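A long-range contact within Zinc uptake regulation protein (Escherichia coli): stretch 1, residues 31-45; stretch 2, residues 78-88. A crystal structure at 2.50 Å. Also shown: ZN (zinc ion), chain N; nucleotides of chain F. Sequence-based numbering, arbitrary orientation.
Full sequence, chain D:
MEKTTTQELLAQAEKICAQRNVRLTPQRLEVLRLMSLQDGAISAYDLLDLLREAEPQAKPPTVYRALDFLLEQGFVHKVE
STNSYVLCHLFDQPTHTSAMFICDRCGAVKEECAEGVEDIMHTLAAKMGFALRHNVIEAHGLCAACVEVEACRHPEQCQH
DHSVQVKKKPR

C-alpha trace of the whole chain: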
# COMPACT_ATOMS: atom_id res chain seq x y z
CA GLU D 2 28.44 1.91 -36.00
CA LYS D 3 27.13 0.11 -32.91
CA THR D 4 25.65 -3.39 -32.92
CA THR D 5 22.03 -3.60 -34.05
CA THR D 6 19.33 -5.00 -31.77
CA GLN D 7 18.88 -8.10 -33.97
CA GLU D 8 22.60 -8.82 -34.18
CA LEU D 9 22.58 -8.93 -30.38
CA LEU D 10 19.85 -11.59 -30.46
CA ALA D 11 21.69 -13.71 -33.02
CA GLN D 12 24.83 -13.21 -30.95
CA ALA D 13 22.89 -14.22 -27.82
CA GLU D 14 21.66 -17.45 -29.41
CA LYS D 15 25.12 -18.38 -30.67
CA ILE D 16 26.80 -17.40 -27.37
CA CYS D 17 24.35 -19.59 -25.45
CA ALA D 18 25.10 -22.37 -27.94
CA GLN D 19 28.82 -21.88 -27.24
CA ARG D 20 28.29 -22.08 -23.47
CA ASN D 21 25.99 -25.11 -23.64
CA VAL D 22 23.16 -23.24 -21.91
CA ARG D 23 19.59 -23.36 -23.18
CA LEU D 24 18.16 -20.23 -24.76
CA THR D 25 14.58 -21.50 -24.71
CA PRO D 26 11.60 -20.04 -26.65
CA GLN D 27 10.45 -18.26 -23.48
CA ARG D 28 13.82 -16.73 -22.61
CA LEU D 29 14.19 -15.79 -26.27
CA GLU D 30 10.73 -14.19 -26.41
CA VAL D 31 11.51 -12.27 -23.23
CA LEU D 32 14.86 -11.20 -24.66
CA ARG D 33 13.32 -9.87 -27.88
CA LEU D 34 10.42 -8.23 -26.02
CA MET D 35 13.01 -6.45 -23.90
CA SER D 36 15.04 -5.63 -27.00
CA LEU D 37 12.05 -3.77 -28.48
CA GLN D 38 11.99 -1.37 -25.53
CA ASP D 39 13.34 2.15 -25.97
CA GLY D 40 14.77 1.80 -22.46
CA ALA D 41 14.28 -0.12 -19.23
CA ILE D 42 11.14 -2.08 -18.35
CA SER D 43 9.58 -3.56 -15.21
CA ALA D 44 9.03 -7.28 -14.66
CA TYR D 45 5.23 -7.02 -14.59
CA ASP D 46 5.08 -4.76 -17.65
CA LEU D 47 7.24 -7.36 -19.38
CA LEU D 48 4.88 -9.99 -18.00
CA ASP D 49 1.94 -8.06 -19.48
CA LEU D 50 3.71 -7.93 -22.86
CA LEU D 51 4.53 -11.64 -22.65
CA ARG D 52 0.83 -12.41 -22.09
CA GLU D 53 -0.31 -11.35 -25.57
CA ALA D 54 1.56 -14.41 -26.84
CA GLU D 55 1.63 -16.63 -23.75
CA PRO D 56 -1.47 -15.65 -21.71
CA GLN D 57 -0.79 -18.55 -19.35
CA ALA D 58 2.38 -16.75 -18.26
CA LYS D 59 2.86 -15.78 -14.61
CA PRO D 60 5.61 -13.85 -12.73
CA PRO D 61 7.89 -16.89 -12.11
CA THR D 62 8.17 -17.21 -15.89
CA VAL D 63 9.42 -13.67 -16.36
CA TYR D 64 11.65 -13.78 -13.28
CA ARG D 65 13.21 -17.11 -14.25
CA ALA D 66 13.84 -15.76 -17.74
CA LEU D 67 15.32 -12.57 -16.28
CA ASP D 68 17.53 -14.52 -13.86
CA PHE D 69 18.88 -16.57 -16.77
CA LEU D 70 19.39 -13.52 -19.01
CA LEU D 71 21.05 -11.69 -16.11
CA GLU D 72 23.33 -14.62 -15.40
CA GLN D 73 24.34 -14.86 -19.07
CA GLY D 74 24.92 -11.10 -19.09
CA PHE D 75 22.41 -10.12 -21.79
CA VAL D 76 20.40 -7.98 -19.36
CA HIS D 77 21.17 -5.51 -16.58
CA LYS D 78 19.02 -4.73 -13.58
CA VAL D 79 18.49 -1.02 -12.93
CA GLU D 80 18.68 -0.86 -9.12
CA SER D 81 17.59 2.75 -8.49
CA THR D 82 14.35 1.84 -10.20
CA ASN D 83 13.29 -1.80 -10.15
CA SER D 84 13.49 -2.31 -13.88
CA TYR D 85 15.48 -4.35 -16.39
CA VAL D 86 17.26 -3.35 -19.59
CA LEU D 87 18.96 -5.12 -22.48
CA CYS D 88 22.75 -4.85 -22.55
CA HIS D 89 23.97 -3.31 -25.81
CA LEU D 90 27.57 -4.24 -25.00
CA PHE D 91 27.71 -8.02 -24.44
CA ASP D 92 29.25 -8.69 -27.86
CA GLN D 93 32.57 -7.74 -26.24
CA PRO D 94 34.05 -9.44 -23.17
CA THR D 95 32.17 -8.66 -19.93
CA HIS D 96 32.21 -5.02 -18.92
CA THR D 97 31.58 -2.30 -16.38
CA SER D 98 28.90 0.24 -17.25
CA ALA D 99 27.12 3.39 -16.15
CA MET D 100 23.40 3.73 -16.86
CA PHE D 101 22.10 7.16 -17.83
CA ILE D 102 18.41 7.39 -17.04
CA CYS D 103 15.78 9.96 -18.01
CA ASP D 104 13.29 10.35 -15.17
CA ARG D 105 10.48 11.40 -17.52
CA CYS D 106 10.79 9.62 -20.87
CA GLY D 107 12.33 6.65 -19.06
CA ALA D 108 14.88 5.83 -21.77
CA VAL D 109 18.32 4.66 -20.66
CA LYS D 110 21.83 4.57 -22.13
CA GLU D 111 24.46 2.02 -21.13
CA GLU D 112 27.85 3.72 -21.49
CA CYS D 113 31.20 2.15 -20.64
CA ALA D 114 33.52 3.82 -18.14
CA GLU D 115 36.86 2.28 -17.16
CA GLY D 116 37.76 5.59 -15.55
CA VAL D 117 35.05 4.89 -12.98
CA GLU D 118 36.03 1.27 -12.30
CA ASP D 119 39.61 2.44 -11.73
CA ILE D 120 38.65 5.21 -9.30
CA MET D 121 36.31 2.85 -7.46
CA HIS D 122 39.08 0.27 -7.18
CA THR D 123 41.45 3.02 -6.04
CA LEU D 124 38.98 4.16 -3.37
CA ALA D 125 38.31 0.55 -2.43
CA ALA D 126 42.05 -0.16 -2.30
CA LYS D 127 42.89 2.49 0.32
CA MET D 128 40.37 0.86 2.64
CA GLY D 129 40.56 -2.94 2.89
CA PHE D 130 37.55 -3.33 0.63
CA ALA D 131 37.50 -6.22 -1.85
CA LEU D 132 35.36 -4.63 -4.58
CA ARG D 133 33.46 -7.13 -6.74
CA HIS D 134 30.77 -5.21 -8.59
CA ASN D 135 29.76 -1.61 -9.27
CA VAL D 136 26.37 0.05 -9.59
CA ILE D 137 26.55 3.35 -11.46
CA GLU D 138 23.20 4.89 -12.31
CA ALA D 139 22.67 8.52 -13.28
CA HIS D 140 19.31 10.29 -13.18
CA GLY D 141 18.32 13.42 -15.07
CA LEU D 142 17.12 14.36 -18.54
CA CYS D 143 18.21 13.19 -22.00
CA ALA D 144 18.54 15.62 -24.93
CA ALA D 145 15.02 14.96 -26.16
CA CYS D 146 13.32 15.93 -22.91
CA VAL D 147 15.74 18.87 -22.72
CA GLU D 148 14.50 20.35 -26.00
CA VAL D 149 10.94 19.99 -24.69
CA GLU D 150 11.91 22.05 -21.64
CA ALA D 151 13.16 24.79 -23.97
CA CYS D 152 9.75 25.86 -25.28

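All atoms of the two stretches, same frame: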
# COMPACT_ATOMS: atom_id res chain seq x y z
N VAL D 31 11.29 -13.31 -24.23
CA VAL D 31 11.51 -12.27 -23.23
C VAL D 31 12.62 -11.35 -23.71
O VAL D 31 12.48 -10.13 -23.69
CB VAL D 31 11.88 -12.89 -21.86
CG1 VAL D 31 12.28 -11.80 -20.86
CG2 VAL D 31 10.72 -13.70 -21.31
N LEU D 32 13.72 -11.95 -24.15
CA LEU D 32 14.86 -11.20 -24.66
C LEU D 32 14.44 -10.23 -25.77
O LEU D 32 14.74 -9.03 -25.70
CB LEU D 32 15.93 -12.16 -25.18
CG LEU D 32 17.27 -11.55 -25.60
CD1 LEU D 32 17.88 -10.69 -24.49
CD2 LEU D 32 18.23 -12.66 -26.01
N ARG D 33 13.73 -10.73 -26.78
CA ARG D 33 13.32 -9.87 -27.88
C ARG D 33 12.35 -8.80 -27.40
O ARG D 33 12.48 -7.64 -27.76
CB ARG D 33 12.71 -10.68 -29.03
CG ARG D 33 11.49 -11.50 -28.68
CD ARG D 33 10.83 -12.07 -29.92
NE ARG D 33 10.42 -11.01 -30.83
CZ ARG D 33 9.27 -10.34 -30.75
NH1 ARG D 33 8.40 -10.61 -29.79
NH2 ARG D 33 9.00 -9.38 -31.62
N LEU D 34 11.38 -9.19 -26.56
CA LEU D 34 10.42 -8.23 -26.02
C LEU D 34 11.14 -7.11 -25.29
O LEU D 34 10.75 -5.94 -25.38
CB LEU D 34 9.44 -8.92 -25.07
CG LEU D 34 8.35 -9.79 -25.70
CD1 LEU D 34 7.56 -10.51 -24.61
CD2 LEU D 34 7.43 -8.98 -26.60
N MET D 35 12.19 -7.46 -24.57
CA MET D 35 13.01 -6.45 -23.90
C MET D 35 13.79 -5.64 -24.92
O MET D 35 13.96 -4.43 -24.76
CB MET D 35 13.98 -7.12 -22.93
CG MET D 35 13.31 -7.67 -21.68
SD MET D 35 14.51 -8.17 -20.43
CE MET D 35 15.14 -6.58 -19.91
N SER D 36 14.26 -6.30 -25.97
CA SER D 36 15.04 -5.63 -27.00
C SER D 36 14.24 -4.56 -27.76
O SER D 36 14.81 -3.61 -28.30
CB SER D 36 15.61 -6.65 -27.99
OG SER D 36 14.66 -7.00 -28.98
N LEU D 37 12.92 -4.71 -27.79
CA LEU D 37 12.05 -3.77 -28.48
C LEU D 37 11.87 -2.48 -27.69
O LEU D 37 11.41 -1.47 -28.23
CB LEU D 37 10.68 -4.39 -28.75
CG LEU D 37 10.63 -5.64 -29.63
CD1 LEU D 37 9.19 -6.06 -29.84
CD2 LEU D 37 11.34 -5.41 -30.97
N GLN D 38 12.22 -2.51 -26.41
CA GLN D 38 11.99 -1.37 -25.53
C GLN D 38 12.99 -0.26 -25.81
O GLN D 38 14.17 -0.51 -26.06
CB GLN D 38 12.07 -1.80 -24.06
CG GLN D 38 11.04 -2.85 -23.68
CD GLN D 38 9.62 -2.35 -23.85
OE1 GLN D 38 9.27 -1.28 -23.36
NE2 GLN D 38 8.80 -3.12 -24.55
N ASP D 39 12.51 0.98 -25.75
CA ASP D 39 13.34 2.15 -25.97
C ASP D 39 14.13 2.50 -24.71
O ASP D 39 14.77 3.55 -24.62
CB ASP D 39 12.47 3.35 -26.38
CG ASP D 39 11.49 3.00 -27.47
OD1 ASP D 39 11.68 1.96 -28.15
OD2 ASP D 39 10.52 3.76 -27.67
N GLY D 40 14.08 1.60 -23.72
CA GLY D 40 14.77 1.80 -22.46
C GLY D 40 14.50 0.64 -21.53
O GLY D 40 14.28 -0.48 -21.97
N ALA D 41 14.50 0.92 -20.22
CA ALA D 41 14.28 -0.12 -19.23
C ALA D 41 12.80 -0.48 -19.15
O ALA D 41 11.95 0.25 -19.65
CB ALA D 41 14.78 0.34 -17.87
N ILE D 42 12.51 -1.62 -18.51
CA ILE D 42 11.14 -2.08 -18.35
C ILE D 42 11.01 -2.89 -17.06
O ILE D 42 11.95 -3.55 -16.63
CB ILE D 42 10.69 -2.94 -19.55
CG1 ILE D 42 9.20 -3.27 -19.44
CG2 ILE D 42 11.54 -4.21 -19.66
CD1 ILE D 42 8.61 -3.87 -20.70
N SER D 43 9.83 -2.84 -16.45
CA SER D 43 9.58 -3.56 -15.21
C SER D 43 9.19 -5.00 -15.51
O SER D 43 8.76 -5.32 -16.62
CB SER D 43 8.45 -2.89 -14.42
OG SER D 43 7.19 -3.26 -14.96
N ALA D 44 9.32 -5.86 -14.50
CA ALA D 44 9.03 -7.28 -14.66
C ALA D 44 7.57 -7.53 -15.02
O ALA D 44 7.27 -8.35 -15.89
CB ALA D 44 9.40 -8.02 -13.38
N TYR D 45 6.66 -6.82 -14.37
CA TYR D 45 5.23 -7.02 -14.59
C TYR D 45 4.73 -6.39 -15.89
O TYR D 45 3.78 -6.89 -16.50
CB TYR D 45 4.42 -6.52 -13.39
CG TYR D 45 4.37 -7.53 -12.27
CD1 TYR D 45 3.26 -8.33 -12.06
CD2 TYR D 45 5.47 -7.71 -11.43
CE1 TYR D 45 3.22 -9.26 -11.04
CE2 TYR D 45 5.44 -8.64 -10.41
CZ TYR D 45 4.31 -9.42 -10.22
OH TYR D 45 4.28 -10.35 -9.20
N LYS D 78 20.05 -5.22 -14.48
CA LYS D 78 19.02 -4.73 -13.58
C LYS D 78 19.35 -3.29 -13.22
O LYS D 78 20.48 -2.97 -12.84
CB LYS D 78 18.99 -5.58 -12.30
CG LYS D 78 17.91 -5.16 -11.32
CD LYS D 78 17.99 -5.98 -10.05
CE LYS D 78 16.85 -5.65 -9.10
NZ LYS D 78 15.53 -6.05 -9.66
N VAL D 79 18.36 -2.41 -13.35
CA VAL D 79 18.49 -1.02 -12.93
C VAL D 79 18.00 -0.91 -11.49
O VAL D 79 16.80 -0.99 -11.22
CB VAL D 79 17.68 -0.08 -13.84
CG1 VAL D 79 18.04 1.38 -13.56
CG2 VAL D 79 17.91 -0.42 -15.31
N GLU D 80 18.94 -0.73 -10.56
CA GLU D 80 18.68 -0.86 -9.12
C GLU D 80 17.98 0.35 -8.50
O GLU D 80 17.26 0.20 -7.50
CB GLU D 80 19.99 -1.10 -8.38
CG GLU D 80 20.76 -2.33 -8.83
CD GLU D 80 20.16 -3.63 -8.32
OE1 GLU D 80 19.06 -3.59 -7.72
OE2 GLU D 80 20.79 -4.69 -8.51
N SER D 81 18.20 1.54 -9.05
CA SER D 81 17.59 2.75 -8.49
C SER D 81 16.09 2.73 -8.75
O SER D 81 15.30 3.16 -7.92
CB SER D 81 18.22 4.00 -9.09
OG SER D 81 18.00 4.07 -10.48
N THR D 82 15.73 2.22 -9.92
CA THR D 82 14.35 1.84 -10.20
C THR D 82 14.24 0.39 -9.75
O THR D 82 14.99 -0.06 -8.89
CB THR D 82 14.03 1.95 -11.71
OG1 THR D 82 14.84 1.02 -12.45
CG2 THR D 82 14.30 3.36 -12.22
N ASN D 83 13.31 -0.36 -10.33
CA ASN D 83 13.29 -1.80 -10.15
C ASN D 83 12.93 -2.40 -11.50
O ASN D 83 11.96 -3.15 -11.64
CB ASN D 83 12.31 -2.20 -9.04
CG ASN D 83 12.80 -1.78 -7.66
OD1 ASN D 83 13.72 -2.38 -7.11
ND2 ASN D 83 12.17 -0.75 -7.10
N SER D 84 13.75 -2.04 -12.48
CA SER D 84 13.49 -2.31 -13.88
C SER D 84 14.65 -3.09 -14.48
O SER D 84 15.67 -3.30 -13.82
CB SER D 84 13.32 -1.00 -14.64
OG SER D 84 12.37 -0.16 -13.99
N TYR D 85 14.49 -3.51 -15.73
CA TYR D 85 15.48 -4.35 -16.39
C TYR D 85 15.69 -3.87 -17.82
O TYR D 85 14.73 -3.52 -18.51
CB TYR D 85 15.02 -5.81 -16.37
CG TYR D 85 14.75 -6.30 -14.97
CD1 TYR D 85 15.75 -6.93 -14.23
CD2 TYR D 85 13.51 -6.12 -14.37
CE1 TYR D 85 15.51 -7.37 -12.94
CE2 TYR D 85 13.27 -6.55 -13.08
CZ TYR D 85 14.27 -7.18 -12.38
OH TYR D 85 14.01 -7.61 -11.10
N VAL D 86 16.94 -3.85 -18.26
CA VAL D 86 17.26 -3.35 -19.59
C VAL D 86 18.24 -4.27 -20.32
O VAL D 86 19.12 -4.87 -19.72
CB VAL D 86 17.83 -1.92 -19.53
CG1 VAL D 86 19.21 -1.91 -18.87
CG2 VAL D 86 17.88 -1.31 -20.93
N LEU D 87 18.06 -4.36 -21.63
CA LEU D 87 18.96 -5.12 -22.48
C LEU D 87 20.34 -4.48 -22.44
O LEU D 87 20.48 -3.26 -22.39
CB LEU D 87 18.44 -5.14 -23.92
CG LEU D 87 19.22 -5.98 -24.93
CD1 LEU D 87 19.12 -7.46 -24.60
CD2 LEU D 87 18.72 -5.70 -26.34
N CYS D 88 21.37 -5.32 -22.43
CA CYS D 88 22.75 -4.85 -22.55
C CYS D 88 23.11 -4.73 -24.02
O CYS D 88 22.95 -5.69 -24.78
CB CYS D 88 23.70 -5.83 -21.86
SG CYS D 88 25.44 -5.45 -22.16
ZN ZN N . 25.96 -4.01 -20.54
P DA F 21 11.82 -6.47 -8.52
OP1 DA F 21 13.22 -6.09 -8.24
OP2 DA F 21 11.34 -6.55 -9.92
O5' DA F 21 11.57 -7.89 -7.84
C5' DA F 21 11.90 -8.02 -6.47
C4' DA F 21 11.53 -9.40 -5.95
O4' DA F 21 10.09 -9.55 -5.96
C3' DA F 21 12.07 -10.58 -6.76
O3' DA F 21 13.10 -11.18 -5.99
C2' DA F 21 10.86 -11.50 -6.97
C1' DA F 21 9.84 -10.94 -6.00
N9 DA F 21 8.43 -11.14 -6.35
C8 DA F 21 7.71 -10.54 -7.34
N7 DA F 21 6.46 -10.93 -7.39
C5 DA F 21 6.35 -11.84 -6.36
C6 DA F 21 5.29 -12.62 -5.87
N6 DA F 21 4.05 -12.61 -6.37
N1 DA F 21 5.54 -13.42 -4.82
C2 DA F 21 6.77 -13.44 -4.29
N3 DA F 21 7.85 -12.76 -4.66
C4 DA F 21 7.56 -11.98 -5.70
P DT F 20 6.71 -2.07 -9.75
OP1 DT F 20 7.73 -1.11 -10.21
OP2 DT F 20 5.77 -2.67 -10.72
O5' DT F 20 7.45 -3.26 -8.97
C5' DT F 20 8.41 -2.92 -7.99
C4' DT F 20 8.89 -4.16 -7.24
O4' DT F 20 7.78 -4.80 -6.57
C3' DT F 20 9.53 -5.23 -8.13
O3' DT F 20 10.88 -5.46 -7.71
C2' DT F 20 8.64 -6.45 -7.92
C1' DT F 20 8.07 -6.18 -6.54
N1 DT F 20 6.85 -6.98 -6.23
C2 DT F 20 6.88 -7.88 -5.18
O2 DT F 20 7.85 -8.06 -4.46
N3 DT F 20 5.71 -8.56 -5.00
C4 DT F 20 4.54 -8.46 -5.73
O4 DT F 20 3.54 -9.13 -5.47
C5 DT F 20 4.58 -7.50 -6.81
C7 DT F 20 3.38 -7.29 -7.69
C6 DT F 20 5.72 -6.83 -7.01

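Stretch 1 enters in a helix that begins earlier in the chain and includes 31-36, passes through a loop, forms a short, weakly bonded strand at about 42-43 and starts a second helix at 44. Stretch 2 is a hairpin: strand 78-79, a turn, then strand 84-87, with the backbone bond from V79 N to S84 O (2.9 Å) tying its two arms. The helix 31-36 lies across strand 84-87 at 90°, with the axes 8.0 Å apart at their closest, while the segment around I42 runs antiparallel to the same strand and adds an edge to the sheet. One residue pair carries this edge: I42 N donates to Y85 O (2.9 Å) and Y85 N donates to I42 O (2.7 Å), so the two residues satisfy each other's backbone in both directions. Y85 O also receives a CA-H...O contact from A41 CA at 3.5 Å. After this pair the S43 and S84 CA atoms still lie 4.3 Å apart but their side chains diverge; S43, at the N-cap position, then turns the chain into the next helix, its side chain capping a backbone N just past the stretch.

Together the stretches bury 523 Å², and Y85 and L87 contribute most from stretch 2. L87 points toward the helix and fits against it: its CD1 lies 3.5 Å from L32 CD1, and its CD2 lies 3.6 Å from S36 CB. The CA-to-CB bond of L32 points sideways, but its t,p rotamer brings the end of the chain nearer to L87. S36 presents its CB to this apolar neighbour, while its hydroxyl is engaged within the helix, S36 OG donating to R33 O at 2.6 Å. M35 points toward the strand and spans the gap with a long, unbranched chain; its CE ends 3.4 Å from Y85 O and 3.6 Å from Y85 CB, covering the strand backbone beside the paired residues.

I42 and Y85 place their side chains on the same face of the sheet. A41, just before the bridge, has a small side chain that sits among the hairpin residues, with A41 CB 3.8 Å from S84 CB, 4.1 Å from V86 CB and 4.1 Å from V79 CG2. The branched V86 also packs against the loop, its CG2 3.8 Å from G40 O. At the start of the second helix, A44 CB approaches the Y85 ring obliquely, 4.2 Å from CE2.

The contact also leads to the DNA, as befits a regulation protein. Y85 is buried along its ring, yet its hydroxyl reaches the phosphate of DA21 of chain F, with Y85 OH donating to OP2 at 3.1 Å. From the neighbouring strand the extended K78 side chain brings NZ to OP1 of the same nucleotide, a 2.7 Å hydrogen bond. Y45, which does not touch stretch 2, donates from its OH to DA21 N7 (2.9 Å), while C7 of DT20 lies over one face of its ring, 3.4 Å from Y45 CZ. Both stretches thus meet one nucleotide, stretch 1 at its base and stretch 2 at its phosphate.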